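Local coordinates for protein TetR family Transcriptional regulator (Streptococcus agalactiae 2603V/R, PDB 3KKC) that probably binds DNA as a TetR-family transcriptional regulator, through an N-terminal helix-turn-helix, at residues D66-L71 with L110-S115; K89-E92 with I98-L101; T100-L103 with Y108-L111. All blocks are in the same frame, centred on the assembly; numbering follows the deposited sequence.

Interaction 1 (D66-L71 with L110-S115). With NI (nickel (II) ion), chain E.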
loop_
_atom_site.group_PDB
_atom_site.type_symbol
_atom_site.label_atom_id
_atom_site.label_comp_id
_atom_site.label_asym_id
_atom_site.label_seq_id
_atom_site.Cartn_x
_atom_site.Cartn_y
_atom_site.Cartn_z
ATOM N N ASP A 66 22.999 5.410 1.369
ATOM C CA ASP A 66 23.294 6.827 1.084
ATOM C C ASP A 66 22.082 7.744 1.216
ATOM O O ASP A 66 22.142 8.746 1.903
ATOM C CB ASP A 66 23.814 7.004 -0.353
ATOM C CG ASP A 66 25.243 6.544 -0.532
ATOM O OD1 ASP A 66 25.973 6.406 0.471
ATOM O OD2 ASP A 66 25.640 6.330 -1.693
ATOM N N LEU A 67 21.004 7.419 0.511
ATOM C CA LEU A 67 19.801 8.235 0.524
ATOM C C LEU A 67 19.261 8.458 1.949
ATOM O O LEU A 67 18.859 9.570 2.311
ATOM C CB LEU A 67 18.735 7.595 -0.360
ATOM C CG LEU A 67 18.532 8.274 -1.707
ATOM C CD1 LEU A 67 19.696 9.208 -2.029
ATOM C CD2 LEU A 67 18.336 7.248 -2.793
ATOM N N PHE A 68 19.277 7.400 2.758
ATOM C CA PHE A 68 18.775 7.483 4.124
ATOM C C PHE A 68 19.780 8.123 5.094
ATOM O O PHE A 68 19.394 8.716 6.108
ATOM C CB PHE A 68 18.278 6.118 4.591
ATOM C CG PHE A 68 17.103 5.619 3.784
ATOM C CD1 PHE A 68 16.207 6.532 3.222
ATOM C CD2 PHE A 68 16.890 4.248 3.580
ATOM C CE1 PHE A 68 15.122 6.095 2.471
ATOM C CE2 PHE A 68 15.818 3.798 2.820
ATOM C CZ PHE A 68 14.925 4.702 2.262
ATOM N N HIS A 69 21.068 8.024 4.790
ATOM C CA HIS A 69 22.014 8.716 5.628
ATOM C C HIS A 69 21.796 10.205 5.430
ATOM O O HIS A 69 21.770 10.947 6.402
ATOM C CB HIS A 69 23.446 8.327 5.307
ATOM C CG HIS A 69 24.458 8.935 6.221
ATOM N ND1 HIS A 69 25.070 8.220 7.231
ATOM C CD2 HIS A 69 24.997 10.179 6.258
ATOM C CE1 HIS A 69 25.935 9.002 7.856
ATOM N NE2 HIS A 69 25.910 10.196 7.286
ATOM N N HIS A 70 21.603 10.651 4.190
ATOM C CA HIS A 70 21.383 12.080 3.981
ATOM C C HIS A 70 20.047 12.624 4.507
ATOM O O HIS A 70 19.963 13.792 4.884
ATOM C CB HIS A 70 21.544 12.517 2.527
ATOM C CG HIS A 70 21.423 14.004 2.354
ATOM N ND1 HIS A 70 22.376 14.885 2.834
ATOM C CD2 HIS A 70 20.446 14.770 1.807
ATOM C CE1 HIS A 70 21.997 16.124 2.571
ATOM N NE2 HIS A 70 20.835 16.086 1.943
ATOM N N LEU A 71 19.002 11.805 4.498
ATOM C CA LEU A 71 17.697 12.270 4.958
ATOM C C LEU A 71 17.619 12.370 6.478
ATOM O O LEU A 71 17.202 13.386 7.009
ATOM C CB LEU A 71 16.587 11.362 4.440
ATOM C CG LEU A 71 16.223 11.558 2.974
ATOM C CD1 LEU A 71 14.905 10.901 2.656
ATOM C CD2 LEU A 71 16.142 13.027 2.709
ATOM N N LEU A 110 10.534 0.248 0.254
ATOM C CA LEU A 110 9.434 0.614 1.149
ATOM C C LEU A 110 9.679 0.097 2.569
ATOM O O LEU A 110 9.115 0.600 3.538
ATOM C CB LEU A 110 8.095 0.086 0.624
ATOM C CG LEU A 110 6.849 0.884 1.013
ATOM C CD1 LEU A 110 6.674 2.040 0.046
ATOM C CD2 LEU A 110 5.608 0.009 1.010
ATOM N N LEU A 111 10.524 -0.917 2.681
ATOM C CA LEU A 111 10.771 -1.555 3.959
ATOM C C LEU A 111 11.787 -0.748 4.733
ATOM O O LEU A 111 11.527 -0.298 5.840
ATOM C CB LEU A 111 11.260 -2.998 3.760
ATOM C CG LEU A 111 10.561 -4.059 4.619
ATOM C CD1 LEU A 111 11.081 -5.481 4.329
ATOM C CD2 LEU A 111 10.673 -3.740 6.107
ATOM N N ARG A 112 12.958 -0.558 4.145
ATOM C CA ARG A 112 14.019 0.171 4.820
ATOM C C ARG A 112 13.621 1.628 5.108
ATOM O O ARG A 112 14.069 2.222 6.099
ATOM C CB ARG A 112 15.333 0.057 4.045
ATOM C CG ARG A 112 16.197 -1.144 4.484
ATOM C CD ARG A 112 16.922 -0.888 5.823
ATOM N NE ARG A 112 17.414 0.492 5.961
ATOM C CZ ARG A 112 18.361 1.063 5.192
ATOM N NH1 ARG A 112 18.747 2.326 5.411
ATOM N NH2 ARG A 112 18.935 0.380 4.195
ATOM N N PHE A 113 12.750 2.179 4.265
ATOM C CA PHE A 113 12.290 3.541 4.442
ATOM C C PHE A 113 11.333 3.605 5.626
ATOM O O PHE A 113 11.469 4.456 6.499
ATOM C CB PHE A 113 11.632 4.044 3.163
ATOM C CG PHE A 113 11.008 5.406 3.282
ATOM C CD1 PHE A 113 11.748 6.500 3.733
ATOM C CD2 PHE A 113 9.688 5.608 2.909
ATOM C CE1 PHE A 113 11.158 7.774 3.833
ATOM C CE2 PHE A 113 9.104 6.879 2.997
ATOM C CZ PHE A 113 9.842 7.956 3.456
ATOM N N ARG A 114 10.371 2.692 5.683
ATOM C CA ARG A 114 9.463 2.695 6.814
ATOM C C ARG A 114 10.264 2.527 8.098
ATOM O O ARG A 114 9.907 3.072 9.133
ATOM C CB ARG A 114 8.393 1.616 6.686
ATOM C CG ARG A 114 7.231 1.796 7.659
ATOM C CD ARG A 114 5.939 1.163 7.120
ATOM N NE ARG A 114 4.794 1.375 8.011
ATOM C CZ ARG A 114 4.812 1.157 9.329
ATOM N NH1 ARG A 114 5.922 0.728 9.927
ATOM N NH2 ARG A 114 3.718 1.354 10.057
ATOM N N SER A 115 11.366 1.796 8.030
ATOM C CA SER A 115 12.149 1.545 9.229
ATOM C C SER A 115 12.923 2.769 9.705
ATOM O O SER A 115 13.176 2.926 10.896
ATOM C CB SER A 115 13.093 0.364 9.022
ATOM O OG SER A 115 14.059 0.307 10.056
HETATM NI NI NI E . 19.394 17.626 1.352
#
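F68 meets R112 and F113 where helix 57-71 packs against helix 107-129, an all-helical contact in the core of a TetR-type regulator. Within 66-71, F68 carries the contact with 110-115. Its CG lies anti to the carbonyl carbon (chi1 -63°), which sends the ring out toward helix 107-129. One side of the ring, at CD2, lies 3.2 Å from NH1 of R112. The guanidinium reaches the ring at its edge, near the ring plane, and the two planes stand 82° apart, so the ring rim points at the flat face of the guanidinium. The bends of the R112 chain at chi2 and chi3 fold its end back toward the phenyl. Farther out, CZ of F68 touches CB of F113 at 3.5 Å, and CE1 lies 3.6 Å from CD1 of F113. The two rings are nearly parallel, at 19°, but slid so far apart that they barely overlap, with centroids 5.8 Å from each other. H70 takes another direction from the helix, its NE2 binding the nickel ion at 2.2 Å; H86 and H90 bind the same metal. L71 packs on I87, H90 and F91 of helix 80-93. Across the interface the chemistry is therefore mainly apolar. Because R112 comes to the rim and not over the aromatic face, the pair lacks cation-pi geometry, and the cation probably gains little from the ring electrons; NH1 also has a long, weak ion pair with E116.

Interaction 2 (K89-E92 with I98-L101). With NI (nickel (II) ion), chain E.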
loop_
_atom_site.group_PDB
_atom_site.type_symbol
_atom_site.label_atom_id
_atom_site.label_comp_id
_atom_site.label_asym_id
_atom_site.label_seq_id
_atom_site.Cartn_x
_atom_site.Cartn_y
_atom_site.Cartn_z
ATOM N N LYS A 89 11.498 17.853 0.961
ATOM C CA LYS A 89 12.140 18.646 -0.090
ATOM C C LYS A 89 12.743 17.704 -1.127
ATOM O O LYS A 89 12.554 17.880 -2.328
ATOM C CB LYS A 89 13.210 19.562 0.493
ATOM C CG LYS A 89 13.626 20.711 -0.425
ATOM C CD LYS A 89 14.283 21.876 0.356
ATOM C CE LYS A 89 15.637 21.485 0.955
ATOM N NZ LYS A 89 16.122 22.377 2.068
ATOM N N HIS A 90 13.452 16.684 -0.648
ATOM C CA HIS A 90 14.059 15.688 -1.521
ATOM C C HIS A 90 13.074 14.922 -2.372
ATOM O O HIS A 90 13.362 14.581 -3.513
ATOM C CB HIS A 90 14.904 14.722 -0.713
ATOM C CG HIS A 90 16.257 15.257 -0.401
ATOM N ND1 HIS A 90 17.412 14.700 -0.904
ATOM C CD2 HIS A 90 16.639 16.335 0.321
ATOM C CE1 HIS A 90 18.452 15.392 -0.479
ATOM N NE2 HIS A 90 18.010 16.396 0.255
ATOM N N PHE A 91 11.901 14.653 -1.828
ATOM C CA PHE A 91 10.939 13.885 -2.585
ATOM C C PHE A 91 10.385 14.690 -3.762
ATOM O O PHE A 91 10.196 14.137 -4.852
ATOM C CB PHE A 91 9.858 13.256 -1.673
ATOM C CG PHE A 91 10.313 11.968 -0.995
ATOM C CD1 PHE A 91 10.198 10.743 -1.644
ATOM C CD2 PHE A 91 10.877 11.987 0.276
ATOM C CE1 PHE A 91 10.633 9.554 -1.038
ATOM C CE2 PHE A 91 11.297 10.804 0.901
ATOM C CZ PHE A 91 11.182 9.583 0.234
ATOM N N GLU A 92 10.184 15.992 -3.576
ATOM C CA GLU A 92 9.487 16.787 -4.596
ATOM C C GLU A 92 10.322 17.058 -5.857
ATOM O O GLU A 92 9.757 17.328 -6.931
ATOM C CB GLU A 92 8.880 18.085 -4.017
ATOM C CG GLU A 92 9.886 19.191 -3.694
ATOM C CD GLU A 92 9.242 20.568 -3.489
ATOM O OE1 GLU A 92 8.127 20.805 -4.007
ATOM O OE2 GLU A 92 9.867 21.420 -2.816
ATOM N N ILE A 98 14.425 9.202 -5.578
ATOM C CA ILE A 98 13.884 8.749 -4.307
ATOM C C ILE A 98 12.354 8.655 -4.358
ATOM O O ILE A 98 11.772 7.742 -3.790
ATOM C CB ILE A 98 14.357 9.604 -3.122
ATOM C CG1 ILE A 98 14.125 8.855 -1.820
ATOM C CG2 ILE A 98 13.665 10.979 -3.098
ATOM C CD1 ILE A 98 14.928 9.395 -0.692
ATOM N N ALA A 99 11.728 9.588 -5.069
ATOM C CA ALA A 99 10.291 9.583 -5.304
ATOM C C ALA A 99 9.896 8.368 -6.122
ATOM O O ALA A 99 8.942 7.662 -5.811
ATOM C CB ALA A 99 9.884 10.829 -6.051
ATOM N N THR A 100 10.627 8.144 -7.196
ATOM C CA THR A 100 10.294 7.072 -8.097
ATOM C C THR A 100 10.542 5.751 -7.392
ATOM O O THR A 100 9.912 4.749 -7.696
ATOM C CB THR A 100 11.120 7.186 -9.377
ATOM O OG1 THR A 100 10.978 8.518 -9.885
ATOM C CG2 THR A 100 10.647 6.159 -10.453
ATOM N N LEU A 101 11.459 5.754 -6.435
ATOM C CA LEU A 101 11.780 4.528 -5.720
ATOM C C LEU A 101 10.582 4.128 -4.865
ATOM O O LEU A 101 10.223 2.956 -4.803
ATOM C CB LEU A 101 13.032 4.726 -4.862
ATOM C CG LEU A 101 14.071 3.602 -4.863
ATOM C CD1 LEU A 101 13.979 2.742 -6.115
ATOM C CD2 LEU A 101 15.462 4.188 -4.718
HETATM NI NI NI E . 19.394 17.626 1.352
#
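F91 and I98 carry the contact between two consecutive helices of the TetR-type C-terminal domain, helix 80-93 and helix 98-103, joined by a short loop. The backbones come close here, with CA of F91 and CA of A99 5.1 Å apart, and the small side chain of A99 is consistent with that approach: its CB rests 3.5 Å from the carbonyl O of F91. Followed outward, the F91 side chain starts at a CB that does not itself point at the second helix, but chi1 of -81° puts CG anti to the carbonyl carbon and brings the ring nearer to it. CG lies beneath the methyl CG2 of I98. The next atom, CD1, lies 3.8 Å from that same CG2 and also meets CA of A99, which approaches the ring at its edge. CE1 is 3.5 Å from the carbonyl O of I98 and also touches CG1 of the same residue. At the tip, CZ meets both CG1 and CD1 of I98. The isoleucine thus lies across one face of the phenyl ring: its CG2 forms a CH-pi contact 4.0 Å from the centroid of the F91 ring and 20° off the ring normal. Its extended CG1 branch, anti to the backbone N, carries CD1 on past the ring's far end. L156 of helix 137-157 and L71 of helix 57-71 also pack on the F91 side chain. H90 is turned differently: its ring leads away from helix 98-103 to the nickel ion, which H70 and H86 also bind, while its carbonyl O sits 3.6 Å from CG2 of I98.

Interaction 3 (T100-L103 with Y108-L111)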
loop_
_atom_site.group_PDB
_atom_site.type_symbol
_atom_site.label_atom_id
_atom_site.label_comp_id
_atom_site.label_asym_id
_atom_site.label_seq_id
_atom_site.Cartn_x
_atom_site.Cartn_y
_atom_site.Cartn_z
ATOM N N THR A 100 10.627 8.144 -7.196
ATOM C CA THR A 100 10.294 7.072 -8.097
ATOM C C THR A 100 10.542 5.751 -7.392
ATOM O O THR A 100 9.912 4.749 -7.696
ATOM C CB THR A 100 11.120 7.186 -9.377
ATOM O OG1 THR A 100 10.978 8.518 -9.885
ATOM C CG2 THR A 100 10.647 6.159 -10.453
ATOM N N LEU A 101 11.459 5.754 -6.435
ATOM C CA LEU A 101 11.780 4.528 -5.720
ATOM C C LEU A 101 10.582 4.128 -4.865
ATOM O O LEU A 101 10.223 2.956 -4.803
ATOM C CB LEU A 101 13.032 4.726 -4.862
ATOM C CG LEU A 101 14.071 3.602 -4.863
ATOM C CD1 LEU A 101 13.979 2.742 -6.115
ATOM C CD2 LEU A 101 15.462 4.188 -4.718
ATOM N N LEU A 102 9.956 5.127 -4.243
ATOM C CA LEU A 102 8.820 4.940 -3.344
ATOM C C LEU A 102 7.530 4.622 -4.085
ATOM O O LEU A 102 6.731 3.801 -3.637
ATOM C CB LEU A 102 8.594 6.202 -2.515
ATOM C CG LEU A 102 7.419 6.103 -1.539
ATOM C CD1 LEU A 102 7.787 5.199 -0.367
ATOM C CD2 LEU A 102 6.973 7.474 -1.032
ATOM N N LEU A 103 7.328 5.307 -5.206
ATOM C CA LEU A 103 6.136 5.141 -6.032
ATOM C C LEU A 103 6.165 3.829 -6.835
ATOM O O LEU A 103 5.146 3.379 -7.366
ATOM C CB LEU A 103 6.022 6.322 -7.001
ATOM C CG LEU A 103 5.068 7.486 -6.723
ATOM C CD1 LEU A 103 4.976 7.759 -5.237
ATOM C CD2 LEU A 103 5.503 8.720 -7.514
ATOM N N TYR A 108 11.548 -3.692 -1.067
ATOM C CA TYR A 108 12.770 -3.438 -0.300
ATOM C C TYR A 108 12.964 -1.955 0.061
ATOM O O TYR A 108 13.354 -1.628 1.187
ATOM C CB TYR A 108 14.011 -3.940 -1.050
ATOM C CG TYR A 108 15.320 -3.556 -0.381
ATOM C CD1 TYR A 108 15.966 -4.444 0.465
ATOM C CD2 TYR A 108 15.892 -2.293 -0.583
ATOM C CE1 TYR A 108 17.133 -4.098 1.090
ATOM C CE2 TYR A 108 17.073 -1.937 0.032
ATOM C CZ TYR A 108 17.697 -2.836 0.875
ATOM O OH TYR A 108 18.899 -2.506 1.495
ATOM N N PHE A 109 12.722 -1.056 -0.890
ATOM C CA PHE A 109 12.830 0.351 -0.568
ATOM C C PHE A 109 11.750 0.759 0.431
ATOM O O PHE A 109 12.019 1.524 1.354
ATOM C CB PHE A 109 12.763 1.253 -1.793
ATOM C CG PHE A 109 12.732 2.694 -1.437
ATOM C CD1 PHE A 109 13.915 3.424 -1.332
ATOM C CD2 PHE A 109 11.530 3.313 -1.119
ATOM C CE1 PHE A 109 13.901 4.750 -0.957
ATOM C CE2 PHE A 109 11.509 4.651 -0.742
ATOM C CZ PHE A 109 12.709 5.373 -0.669
ATOM N N LEU A 110 10.534 0.248 0.254
ATOM C CA LEU A 110 9.434 0.614 1.149
ATOM C C LEU A 110 9.679 0.097 2.569
ATOM O O LEU A 110 9.115 0.600 3.538
ATOM C CB LEU A 110 8.095 0.086 0.624
ATOM C CG LEU A 110 6.849 0.884 1.013
ATOM C CD1 LEU A 110 6.674 2.040 0.046
ATOM C CD2 LEU A 110 5.608 0.009 1.010
ATOM N N LEU A 111 10.524 -0.917 2.681
ATOM C CA LEU A 111 10.771 -1.555 3.959
ATOM C C LEU A 111 11.787 -0.748 4.733
ATOM O O LEU A 111 11.527 -0.298 5.840
ATOM C CB LEU A 111 11.260 -2.998 3.760
ATOM C CG LEU A 111 10.561 -4.059 4.619
ATOM C CD1 LEU A 111 11.081 -5.481 4.329
ATOM C CD2 LEU A 111 10.673 -3.740 6.107
#
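The turn between helix 98-103 and helix 107-129, in the TetR-type C-terminal domain, is packed by L101 and L102 against the ring of F109. The phenyl group points at the preceding helix, with its CG anti to the backbone N (chi1 174°). L101 covers one of its faces: CB stands over the ring centre, 3.9 Å from the centroid of F109 and only 12° off the ring normal, which makes a CH-pi contact. The rest of that leucine leans toward one side of the ring, and its CG lies 3.5 Å from CD1 of F109. L102 lies beside the ring, at its CD2-CE2 rim. Its CB comes obliquely to CE2 of F109 at 3.7 Å, while its CD1 lies at the rim, in the ring plane. The aromatic ring is thus met by neighbouring leucines, one over a face and one along the rim, a purely apolar grip that probably restricts its tilt. Beyond the pair, F68 and C64 of helix 57-71 also meet F109, and D106 OD2 accepts a hydrogen bond from the F109 backbone N near the start of the helix. L102 packs in addition on L152 and K153 of helix 137-157. At the outer margin the contact finishes in a meeting of methyl groups, CD1 of L102 lying 3.4 Å from CD1 of L110.

How the interactions relate
The three contacts form one continuous apolar core, with the nickel site at one side. Interactions 2 and 3 join successive helix pairs and share T100 and L101 of helix 98-103, and interaction 1 adds helix 57-71 against helix 107-129. F109 of interaction 3 joins the other two: its CE1 is 3.4 Å from CZ of F68, and its CZ is 3.9 Å from CG1 of I98. Between interactions 1 and 2, CZ of F113 lies 3.9 Å from CZ of F91, and CD1 of L71 lies 3.7 Å from CD1 of I98. Interactions 1 and 2 also meet at the nickel ion, bound by H70 and H90, which ties helix 57-71 to helix 80-93; interaction 3 supplies no ligand.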